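Local coordinates for protein TetR family transcriptional regulator (Rhodococcus erythropolis, PDB 4ZA6) that represses transcription as a TetR-family regulator, controlling the degradation of quorum-sensing signals, with qsdA as its probable target gene, at residues T53-A58 with G114-I119; R61-A66 with D80-V85; L5-A10 with R42-R47. All blocks are in the same frame, centred on the assembly; numbering follows the deposited sequence.

Interaction 1: residues T53-A58 with G114-I119; sequences TVLAEA and GSIESI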
loop_
_atom_site.group_PDB
_atom_site.type_symbol
_atom_site.label_atom_id
_atom_site.label_comp_id
_atom_site.label_asym_id
_atom_site.label_seq_id
_atom_site.Cartn_x
_atom_site.Cartn_y
_atom_site.Cartn_z
ATOM N N THR A 53 1.560 -8.245 5.999
ATOM C CA THR A 53 0.277 -7.970 6.681
ATOM C C THR A 53 0.331 -6.626 7.358
ATOM O O THR A 53 -0.623 -5.867 7.260
ATOM C CB THR A 53 -0.008 -9.094 7.687
ATOM O OG1 THR A 53 -0.055 -10.321 6.966
ATOM C CG2 THR A 53 -1.303 -8.870 8.486
ATOM N N VAL A 54 1.451 -6.343 8.057
ATOM C CA VAL A 54 1.715 -5.110 8.793
ATOM C C VAL A 54 1.658 -3.924 7.810
ATOM O O VAL A 54 0.964 -2.938 8.060
ATOM C CB VAL A 54 3.089 -5.231 9.530
ATOM C CG1 VAL A 54 3.663 -3.862 9.917
ATOM C CG2 VAL A 54 2.976 -6.137 10.763
ATOM N N LEU A 55 2.363 -4.051 6.682
ATOM C CA LEU A 55 2.428 -3.025 5.640
ATOM C C LEU A 55 1.114 -2.864 4.897
ATOM O O LEU A 55 0.783 -1.747 4.525
ATOM C CB LEU A 55 3.574 -3.321 4.666
ATOM C CG LEU A 55 4.975 -3.303 5.273
ATOM C CD1 LEU A 55 6.033 -3.697 4.237
ATOM C CD2 LEU A 55 5.275 -1.958 5.914
ATOM N N ALA A 56 0.352 -3.960 4.718
ATOM C CA ALA A 56 -0.966 -3.911 4.071
ATOM C C ALA A 56 -1.950 -3.137 4.959
ATOM O O ALA A 56 -2.723 -2.341 4.450
ATOM C CB ALA A 56 -1.482 -5.322 3.845
ATOM N N GLU A 57 -1.922 -3.362 6.290
ATOM C CA GLU A 57 -2.812 -2.639 7.211
ATOM C C GLU A 57 -2.465 -1.131 7.222
ATOM O O GLU A 57 -3.371 -0.310 7.236
ATOM C CB GLU A 57 -2.764 -3.242 8.635
ATOM C CG GLU A 57 -3.440 -4.603 8.728
ATOM C CD GLU A 57 -3.672 -5.149 10.123
ATOM O OE1 GLU A 57 -3.358 -4.443 11.108
ATOM O OE2 GLU A 57 -4.155 -6.296 10.232
ATOM N N ALA A 58 -1.164 -0.786 7.217
ATOM C CA ALA A 58 -0.669 0.601 7.155
ATOM C C ALA A 58 -1.093 1.233 5.814
ATOM O O ALA A 58 -1.429 2.409 5.782
ATOM C CB ALA A 58 0.848 0.626 7.274
ATOM N N GLY A 114 0.699 -9.904 -3.783
ATOM C CA GLY A 114 0.761 -10.244 -2.365
ATOM C C GLY A 114 -0.136 -9.316 -1.581
ATOM O O GLY A 114 -1.003 -8.663 -2.168
ATOM N N SER A 115 0.091 -9.225 -0.265
ATOM C CA SER A 115 -0.699 -8.427 0.662
ATOM C C SER A 115 -0.873 -6.938 0.315
ATOM O O SER A 115 -2.012 -6.451 0.247
ATOM C CB SER A 115 -0.199 -8.633 2.086
ATOM O OG SER A 115 -0.447 -9.968 2.493
ATOM N N ILE A 116 0.229 -6.228 0.064
ATOM C CA ILE A 116 0.198 -4.795 -0.277
ATOM C C ILE A 116 -0.603 -4.521 -1.562
ATOM O O ILE A 116 -1.527 -3.703 -1.522
ATOM C CB ILE A 116 1.634 -4.184 -0.318
ATOM C CG1 ILE A 116 2.303 -4.275 1.090
ATOM C CG2 ILE A 116 1.592 -2.710 -0.835
ATOM C CD1 ILE A 116 3.803 -4.072 1.119
ATOM N N GLU A 117 -0.259 -5.203 -2.696
ATOM C CA GLU A 117 -0.992 -5.013 -3.952
ATOM C C GLU A 117 -2.468 -5.396 -3.844
ATOM O O GLU A 117 -3.280 -4.719 -4.449
ATOM C CB GLU A 117 -0.332 -5.719 -5.151
ATOM C CG GLU A 117 0.934 -5.048 -5.673
ATOM C CD GLU A 117 1.479 -5.565 -6.998
ATOM O OE1 GLU A 117 1.151 -6.705 -7.399
ATOM O OE2 GLU A 117 2.200 -4.800 -7.670
ATOM N N SER A 118 -2.828 -6.459 -3.080
ATOM C CA SER A 118 -4.240 -6.886 -2.941
ATOM C C SER A 118 -5.102 -5.866 -2.239
ATOM O O SER A 118 -6.197 -5.599 -2.710
ATOM C CB SER A 118 -4.359 -8.223 -2.209
ATOM O OG SER A 118 -3.708 -9.241 -2.950
ATOM N N ILE A 119 -4.642 -5.317 -1.103
ATOM C CA ILE A 119 -5.423 -4.305 -0.389
ATOM C C ILE A 119 -5.479 -3.001 -1.202
ATOM O O ILE A 119 -6.546 -2.396 -1.298
ATOM C CB ILE A 119 -4.970 -4.116 1.091
ATOM C CG1 ILE A 119 -6.004 -3.288 1.923
ATOM C CG2 ILE A 119 -3.560 -3.504 1.191
ATOM C CD1 ILE A 119 -7.363 -3.922 2.143
#
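Helix 47-69, through 53-58, and the first turn of helix 115-133 run almost alongside each other, their local axes 8.4 Å apart at closest approach and inclined by 26°, with a separation of 4.6 Å between Ala56 CA and Ile116 CA. Such a close approach is compatible with the small side chain of Ala56, whose CB points at the partner helix. Ser115 CB meets Ala56 CB from the N-terminal side at 4.0 Å. From one turn later, Ile119 CG2 comes to 3.6 Å from Ala56 O and also touches the Ala56 methyl. On the buried flank, the Leu55 and Ile116 side chains run alongside one another with their tips in a common direction. Ile116 CG1 stands anti to its carbonyl carbon (chi1 -63°), and with the chain extended beyond it CD1 reaches 3.6 Å from Leu55 CB and 3.9 Å from Leu55 CD1. An alanine in place of Ile116 would lack CG1, CG2 and CD1, and would probably loosen the packing along Leu55. Phe106 and Leu109 of helix 103-111 extend this apolar patch, touching Leu55 and Ile116 respectively. The start of helix 115-133 is tied by Gly114 O, which accepts both Ser118 N and Ser118 OG, the hydroxyl at 2.9 Å and 47° out of the carbonyl plane. A methylpentanediol, probably from the crystallisation liquor, sits beside Leu55 and may mark a pocket. Near-parallel packing of this kind joins the long helix that follows the helix-turn-helix to the helical C-terminal domain, the regulatory part of the TetR fold.

Interaction 2: residues R61-A66 with D80-V85; sequences RTYRKA and DVFGRV
Ala66 CB is set against three residues of the partner helix at once: Val85 CG2 at 3.6 Å, Val81 O at 3.7 Å and Arg84 CB at 3.8 Å. Val85 works with both branches: with CG1 anti to the backbone N and CG2 anti to the carbonyl carbon, each methyl meets different partners. CG2 serves Ala66 and the backbone of Tyr63, whereas CG1 reaches Thr62 CG2 at 3.9 Å and lies over one face of the Tyr63 ring. That ring also turns its edge to the face of Phe82 in a T-shaped pair, with centroids 5.9 Å apart and planes at 89°; the leading atom is Tyr63 OH, 3.5 Å from Phe82 CE1. A chi1 of -99°, displaced from the usual staggered value, carries the tyrosine there.

In the next shell, Thr62 OG1 is bound to Ala58 O, which fits its methyl facing Val85. Arg84, extended from CG to NE, makes a salt bridge along its own helix to Asp80 OD1, with a weak hydrogen bond, and Asp80 OD2 accepts Ser71 N. The two helices cross at 133°, their axes 8.9 Å apart, as successive helices 47-69 and 74-90 folded back on each other. Helix 115-133 closes the aromatic side, with Ser120, Ile123 and Thr124 against Tyr63 and Thr124 also touching Phe82.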
loop_
_atom_site.group_PDB
_atom_site.type_symbol
_atom_site.label_atom_id
_atom_site.label_comp_id
_atom_site.label_asym_id
_atom_site.label_seq_id
_atom_site.Cartn_x
_atom_site.Cartn_y
_atom_site.Cartn_z
ATOM N N ARG A 61 -4.877 2.179 6.068
ATOM C CA ARG A 61 -4.995 3.428 6.851
ATOM C C ARG A 61 -4.632 4.672 6.013
ATOM O O ARG A 61 -5.335 5.673 6.068
ATOM C CB ARG A 61 -4.132 3.362 8.117
ATOM C CG ARG A 61 -4.684 2.381 9.173
ATOM C CD ARG A 61 -3.968 2.505 10.517
ATOM N NE ARG A 61 -2.519 2.242 10.435
ATOM C CZ ARG A 61 -1.953 1.057 10.625
ATOM N NH1 ARG A 61 -2.698 -0.008 10.889
ATOM N NH2 ARG A 61 -0.636 0.929 10.562
ATOM N N THR A 62 -3.586 4.577 5.182
ATOM C CA THR A 62 -3.132 5.657 4.289
ATOM C C THR A 62 -4.212 5.998 3.261
ATOM O O THR A 62 -4.552 7.179 3.102
ATOM C CB THR A 62 -1.778 5.281 3.663
ATOM O OG1 THR A 62 -0.860 5.143 4.734
ATOM C CG2 THR A 62 -1.250 6.338 2.677
ATOM N N TYR A 63 -4.771 4.964 2.598
ATOM C CA TYR A 63 -5.833 5.097 1.587
ATOM C C TYR A 63 -7.094 5.742 2.177
ATOM O O TYR A 63 -7.667 6.638 1.562
ATOM C CB TYR A 63 -6.197 3.712 1.033
ATOM C CG TYR A 63 -5.545 3.367 -0.288
ATOM C CD1 TYR A 63 -6.151 3.705 -1.498
ATOM C CD2 TYR A 63 -4.375 2.622 -0.336
ATOM C CE1 TYR A 63 -5.565 3.374 -2.723
ATOM C CE2 TYR A 63 -3.767 2.308 -1.551
ATOM C CZ TYR A 63 -4.390 2.645 -2.744
ATOM O OH TYR A 63 -3.801 2.332 -3.950
ATOM N N ARG A 64 -7.537 5.263 3.357
ATOM C CA ARG A 64 -8.744 5.734 4.043
ATOM C C ARG A 64 -8.636 7.193 4.410
ATOM O O ARG A 64 -9.620 7.918 4.314
ATOM C CB ARG A 64 -9.021 4.893 5.307
ATOM C CG ARG A 64 -9.226 3.392 5.035
ATOM C CD ARG A 64 -10.599 3.056 4.498
ATOM N NE ARG A 64 -10.755 1.619 4.260
ATOM C CZ ARG A 64 -11.461 1.117 3.260
ATOM N NH1 ARG A 64 -12.065 1.920 2.397
ATOM N NH2 ARG A 64 -11.554 -0.196 3.099
ATOM N N LYS A 65 -7.454 7.621 4.858
ATOM C CA LYS A 65 -7.202 9.014 5.224
ATOM C C LYS A 65 -7.262 9.853 3.951
ATOM O O LYS A 65 -8.004 10.826 3.901
ATOM C CB LYS A 65 -5.835 9.151 5.929
ATOM C CG LYS A 65 -5.574 10.552 6.487
ATOM C CD LYS A 65 -4.193 10.677 7.094
ATOM C CE LYS A 65 -3.907 12.083 7.569
ATOM N NZ LYS A 65 -2.551 12.206 8.171
ATOM N N ALA A 66 -6.578 9.422 2.891
ATOM C CA ALA A 66 -6.593 10.155 1.627
ATOM C C ALA A 66 -7.995 10.270 1.032
ATOM O O ALA A 66 -8.314 11.319 0.497
ATOM C CB ALA A 66 -5.639 9.524 0.627
ATOM N N ASP A 80 -6.626 12.868 -7.014
ATOM C CA ASP A 80 -6.272 13.469 -5.734
ATOM C C ASP A 80 -5.945 12.417 -4.662
ATOM O O ASP A 80 -4.970 12.582 -3.929
ATOM C CB ASP A 80 -7.381 14.403 -5.250
ATOM C CG ASP A 80 -6.960 15.310 -4.115
ATOM O OD1 ASP A 80 -5.740 15.561 -3.967
ATOM O OD2 ASP A 80 -7.837 15.837 -3.440
ATOM N N VAL A 81 -6.763 11.361 -4.550
ATOM C CA VAL A 81 -6.537 10.279 -3.560
ATOM C C VAL A 81 -5.150 9.660 -3.808
ATOM O O VAL A 81 -4.365 9.554 -2.869
ATOM C CB VAL A 81 -7.646 9.194 -3.621
ATOM C CG1 VAL A 81 -7.244 7.930 -2.863
ATOM C CG2 VAL A 81 -8.981 9.736 -3.104
ATOM N N PHE A 82 -4.842 9.299 -5.076
ATOM C CA PHE A 82 -3.557 8.665 -5.441
ATOM C C PHE A 82 -2.360 9.532 -5.203
ATOM O O PHE A 82 -1.343 9.021 -4.744
ATOM C CB PHE A 82 -3.569 8.126 -6.884
ATOM C CG PHE A 82 -4.082 6.711 -6.917
ATOM C CD1 PHE A 82 -3.207 5.635 -6.796
ATOM C CD2 PHE A 82 -5.443 6.452 -7.008
ATOM C CE1 PHE A 82 -3.683 4.327 -6.775
ATOM C CE2 PHE A 82 -5.921 5.141 -6.960
ATOM C CZ PHE A 82 -5.035 4.090 -6.851
ATOM N N GLY A 83 -2.475 10.820 -5.527
ATOM C CA GLY A 83 -1.413 11.784 -5.288
ATOM C C GLY A 83 -1.107 11.875 -3.803
ATOM O O GLY A 83 0.057 11.809 -3.403
ATOM N N ARG A 84 -2.172 11.971 -2.967
ATOM C CA ARG A 84 -2.089 12.033 -1.504
ATOM C C ARG A 84 -1.436 10.783 -0.925
ATOM O O ARG A 84 -0.528 10.904 -0.084
ATOM C CB ARG A 84 -3.477 12.223 -0.887
ATOM C CG ARG A 84 -3.980 13.651 -0.945
ATOM C CD ARG A 84 -5.405 13.760 -0.442
ATOM N NE ARG A 84 -5.902 15.124 -0.606
ATOM C CZ ARG A 84 -5.764 16.078 0.303
ATOM N NH1 ARG A 84 -5.149 15.825 1.452
ATOM N NH2 ARG A 84 -6.236 17.294 0.071
ATOM N N VAL A 85 -1.915 9.583 -1.342
ATOM C CA VAL A 85 -1.386 8.300 -0.881
ATOM C C VAL A 85 0.120 8.221 -1.249
ATOM O O VAL A 85 0.943 7.963 -0.382
ATOM C CB VAL A 85 -2.189 7.092 -1.456
ATOM C CG1 VAL A 85 -1.459 5.768 -1.202
ATOM C CG2 VAL A 85 -3.587 7.030 -0.865
#

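Interaction 3: residues L5-A10 with R42-R47; sequences LERRRA and RWVGNR
Glu6 and Trp43 have matching first torsions, each with CG anti to the carbonyl carbon and beside the backbone N (chi1 -81° and -72°), and these send the glutamate chain across the indole at about a right angle. Trp43 belongs to helix 37-44, which with helix 26-33 makes up the helix-turn-helix characteristic of the TetR family; by its position it is probably the recognition helix. Helix 4-19 therefore packs here against the end of the DNA-binding motif. Glu6 CB stands 3.7 Å from the centroid of the six-membered ring and only 6° off its normal, a CH-pi contact over the face. Beyond it the extended chain runs out past the CZ2 edge of the six-membered ring, and OE2 turns back toward the pyrrole nitrogen: Glu6 CG is 3.6 Å from Trp43 CZ2, and Glu6 CD is 3.4 Å from the same atom. The carboxylate therefore stands above the ring plane but beyond the CE2-CZ2 rim, its own plane tilted modestly from that of the indole. Although Glu6 OE2 comes within 3.7 Å of Trp43 NE1, the two do not form a hydrogen bond.

Farther along helix 4-19 the contact is apolar: Ala10 CB meets Val44 CG1 at 3.7 Å, with Leu33 against the alanine and Met26 and Leu50 against the valine. Between the two, Arg7 gives the aliphatic part of its chain, CG lying 4.3 Å from Trp43 O. Helix 37-44 then ends at Gly45, whose positive phi would jam a CB against the preceding carbonyl O. The next helix is started directly afterwards by Asn46, the N-cap, whose OD1 accepts the backbone N of Glu49.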
loop_
_atom_site.group_PDB
_atom_site.type_symbol
_atom_site.label_atom_id
_atom_site.label_comp_id
_atom_site.label_asym_id
_atom_site.label_seq_id
_atom_site.Cartn_x
_atom_site.Cartn_y
_atom_site.Cartn_z
ATOM N N LEU A 5 -8.142 -12.737 17.811
ATOM C CA LEU A 5 -7.492 -12.016 18.896
ATOM C C LEU A 5 -5.991 -12.326 19.018
ATOM O O LEU A 5 -5.184 -11.402 19.143
ATOM C CB LEU A 5 -8.250 -12.283 20.204
ATOM C CG LEU A 5 -7.718 -11.636 21.480
ATOM C CD1 LEU A 5 -7.449 -10.120 21.296
ATOM C CD2 LEU A 5 -8.653 -11.905 22.613
ATOM N N GLU A 6 -5.618 -13.614 19.016
ATOM C CA GLU A 6 -4.194 -14.006 19.062
ATOM C C GLU A 6 -3.391 -13.336 17.924
ATOM O O GLU A 6 -2.379 -12.684 18.190
ATOM C CB GLU A 6 -4.054 -15.520 19.002
ATOM C CG GLU A 6 -4.289 -16.134 20.373
ATOM C CD GLU A 6 -4.539 -17.628 20.367
ATOM O OE1 GLU A 6 -4.478 -18.237 21.461
ATOM O OE2 GLU A 6 -4.799 -18.188 19.276
ATOM N N ARG A 7 -3.891 -13.440 16.677
ATOM C CA ARG A 7 -3.307 -12.846 15.471
ATOM C C ARG A 7 -3.243 -11.311 15.617
ATOM O O ARG A 7 -2.217 -10.718 15.298
ATOM C CB ARG A 7 -4.166 -13.259 14.252
ATOM C CG ARG A 7 -3.619 -12.854 12.871
ATOM C CD ARG A 7 -4.590 -13.214 11.761
ATOM N NE ARG A 7 -4.237 -12.552 10.497
ATOM C CZ ARG A 7 -4.842 -11.466 10.017
ATOM N NH1 ARG A 7 -5.834 -10.894 10.691
ATOM N NH2 ARG A 7 -4.452 -10.939 8.864
ATOM N N ARG A 8 -4.313 -10.671 16.142
ATOM C CA ARG A 8 -4.345 -9.217 16.372
ATOM C C ARG A 8 -3.217 -8.756 17.309
ATOM O O ARG A 8 -2.558 -7.769 17.009
ATOM C CB ARG A 8 -5.737 -8.774 16.879
ATOM C CG ARG A 8 -5.952 -7.272 17.154
ATOM C CD ARG A 8 -5.693 -6.285 16.012
ATOM N NE ARG A 8 -5.937 -6.814 14.662
ATOM C CZ ARG A 8 -5.242 -6.441 13.592
ATOM N NH1 ARG A 8 -4.258 -5.553 13.705
ATOM N NH2 ARG A 8 -5.510 -6.964 12.405
ATOM N N ARG A 9 -2.989 -9.474 18.437
ATOM C CA ARG A 9 -1.910 -9.148 19.370
ATOM C C ARG A 9 -0.583 -9.227 18.622
ATOM O O ARG A 9 0.226 -8.310 18.730
ATOM C CB ARG A 9 -1.901 -10.104 20.567
ATOM C CG ARG A 9 -2.997 -9.826 21.580
ATOM C CD ARG A 9 -2.727 -10.595 22.847
ATOM N NE ARG A 9 -3.945 -10.814 23.630
ATOM C CZ ARG A 9 -4.627 -11.956 23.658
ATOM N NH1 ARG A 9 -4.211 -13.004 22.955
ATOM N NH2 ARG A 9 -5.722 -12.061 24.393
ATOM N N ALA A 10 -0.405 -10.283 17.805
ATOM C CA ALA A 10 0.807 -10.493 17.006
ATOM C C ALA A 10 1.050 -9.385 15.990
ATOM O O ALA A 10 2.161 -8.864 15.935
ATOM C CB ALA A 10 0.786 -11.862 16.336
ATOM N N ARG A 42 2.805 -20.590 13.412
ATOM C CA ARG A 42 1.457 -21.132 13.231
ATOM C C ARG A 42 0.423 -20.012 13.162
ATOM O O ARG A 42 -0.519 -20.100 12.369
ATOM C CB ARG A 42 1.131 -22.091 14.378
ATOM C CG ARG A 42 0.076 -23.140 14.045
ATOM C CD ARG A 42 0.042 -24.282 15.054
ATOM N NE ARG A 42 -0.233 -23.826 16.419
ATOM C CZ ARG A 42 0.604 -23.967 17.442
ATOM N NH1 ARG A 42 1.773 -24.573 17.275
ATOM N NH2 ARG A 42 0.275 -23.517 18.644
ATOM N N TRP A 43 0.627 -18.932 13.942
ATOM C CA TRP A 43 -0.292 -17.796 13.982
ATOM C C TRP A 43 -0.200 -16.857 12.800
ATOM O O TRP A 43 -1.233 -16.436 12.294
ATOM C CB TRP A 43 -0.095 -16.980 15.274
ATOM C CG TRP A 43 -0.592 -17.638 16.543
ATOM C CD1 TRP A 43 -1.159 -18.873 16.674
ATOM C CD2 TRP A 43 -0.494 -17.096 17.867
ATOM N NE1 TRP A 43 -1.460 -19.117 17.998
ATOM C CE2 TRP A 43 -1.075 -18.035 18.750
ATOM C CE3 TRP A 43 -0.003 -15.887 18.390
ATOM C CZ2 TRP A 43 -1.152 -17.815 20.132
ATOM C CZ3 TRP A 43 -0.101 -15.661 19.756
ATOM C CH2 TRP A 43 -0.700 -16.603 20.607
ATOM N N VAL A 44 1.021 -16.443 12.421
ATOM C CA VAL A 44 1.219 -15.425 11.386
ATOM C C VAL A 44 2.068 -15.822 10.162
ATOM O O VAL A 44 2.181 -15.042 9.214
ATOM C CB VAL A 44 1.732 -14.109 12.019
ATOM C CG1 VAL A 44 0.703 -13.503 12.979
ATOM C CG2 VAL A 44 3.087 -14.313 12.703
ATOM N N GLY A 45 2.668 -16.999 10.195
ATOM C CA GLY A 45 3.542 -17.428 9.114
ATOM C C GLY A 45 4.935 -16.886 9.336
ATOM O O GLY A 45 5.275 -16.464 10.451
ATOM N N ASN A 46 5.758 -16.898 8.289
ATOM C CA ASN A 46 7.120 -16.394 8.408
ATOM C C ASN A 46 7.160 -14.849 8.522
ATOM O O ASN A 46 6.116 -14.184 8.453
ATOM C CB ASN A 46 8.018 -16.934 7.270
ATOM C CG ASN A 46 7.598 -16.556 5.867
ATOM O OD1 ASN A 46 7.219 -15.417 5.567
ATOM N ND2 ASN A 46 7.722 -17.496 4.949
ATOM N N ARG A 47 8.368 -14.305 8.725
ATOM C CA ARG A 47 8.696 -12.895 8.862
ATOM C C ARG A 47 8.202 -12.057 7.671
ATOM O O ARG A 47 7.710 -10.944 7.875
ATOM C CB ARG A 47 10.222 -12.787 9.011
ATOM C CG ARG A 47 10.747 -11.456 9.485
ATOM C CD ARG A 47 12.253 -11.427 9.279
ATOM N NE ARG A 47 12.868 -10.188 9.762
ATOM C CZ ARG A 47 12.945 -9.062 9.058
ATOM N NH1 ARG A 47 12.412 -8.994 7.842
ATOM N NH2 ARG A 47 13.527 -7.984 9.576
#

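Interactions 1 and 2 both use helix 47-69, at successive positions, and interaction 2 is nested within the chain loop that interaction 1 closes. Burial differs: interaction 2 is a buried contact with an aromatic pair, interaction 1 is partly buried and built from small and branched apolar groups, and interaction 3 is a surface contact, its centre about 20 Å from the chain centre, where a charged residue lays its carbons on an indole. Interactions 1 and 3 touch directly through the Glu57 OE2 to Arg8 NH2 salt bridge, at 2.6 Å, and packing of Thr53 on Arg7. Interactions 2 and 3 lie on opposite sides of the chain centre; helix 47-69 directly follows the helix 37-44 of interaction 3.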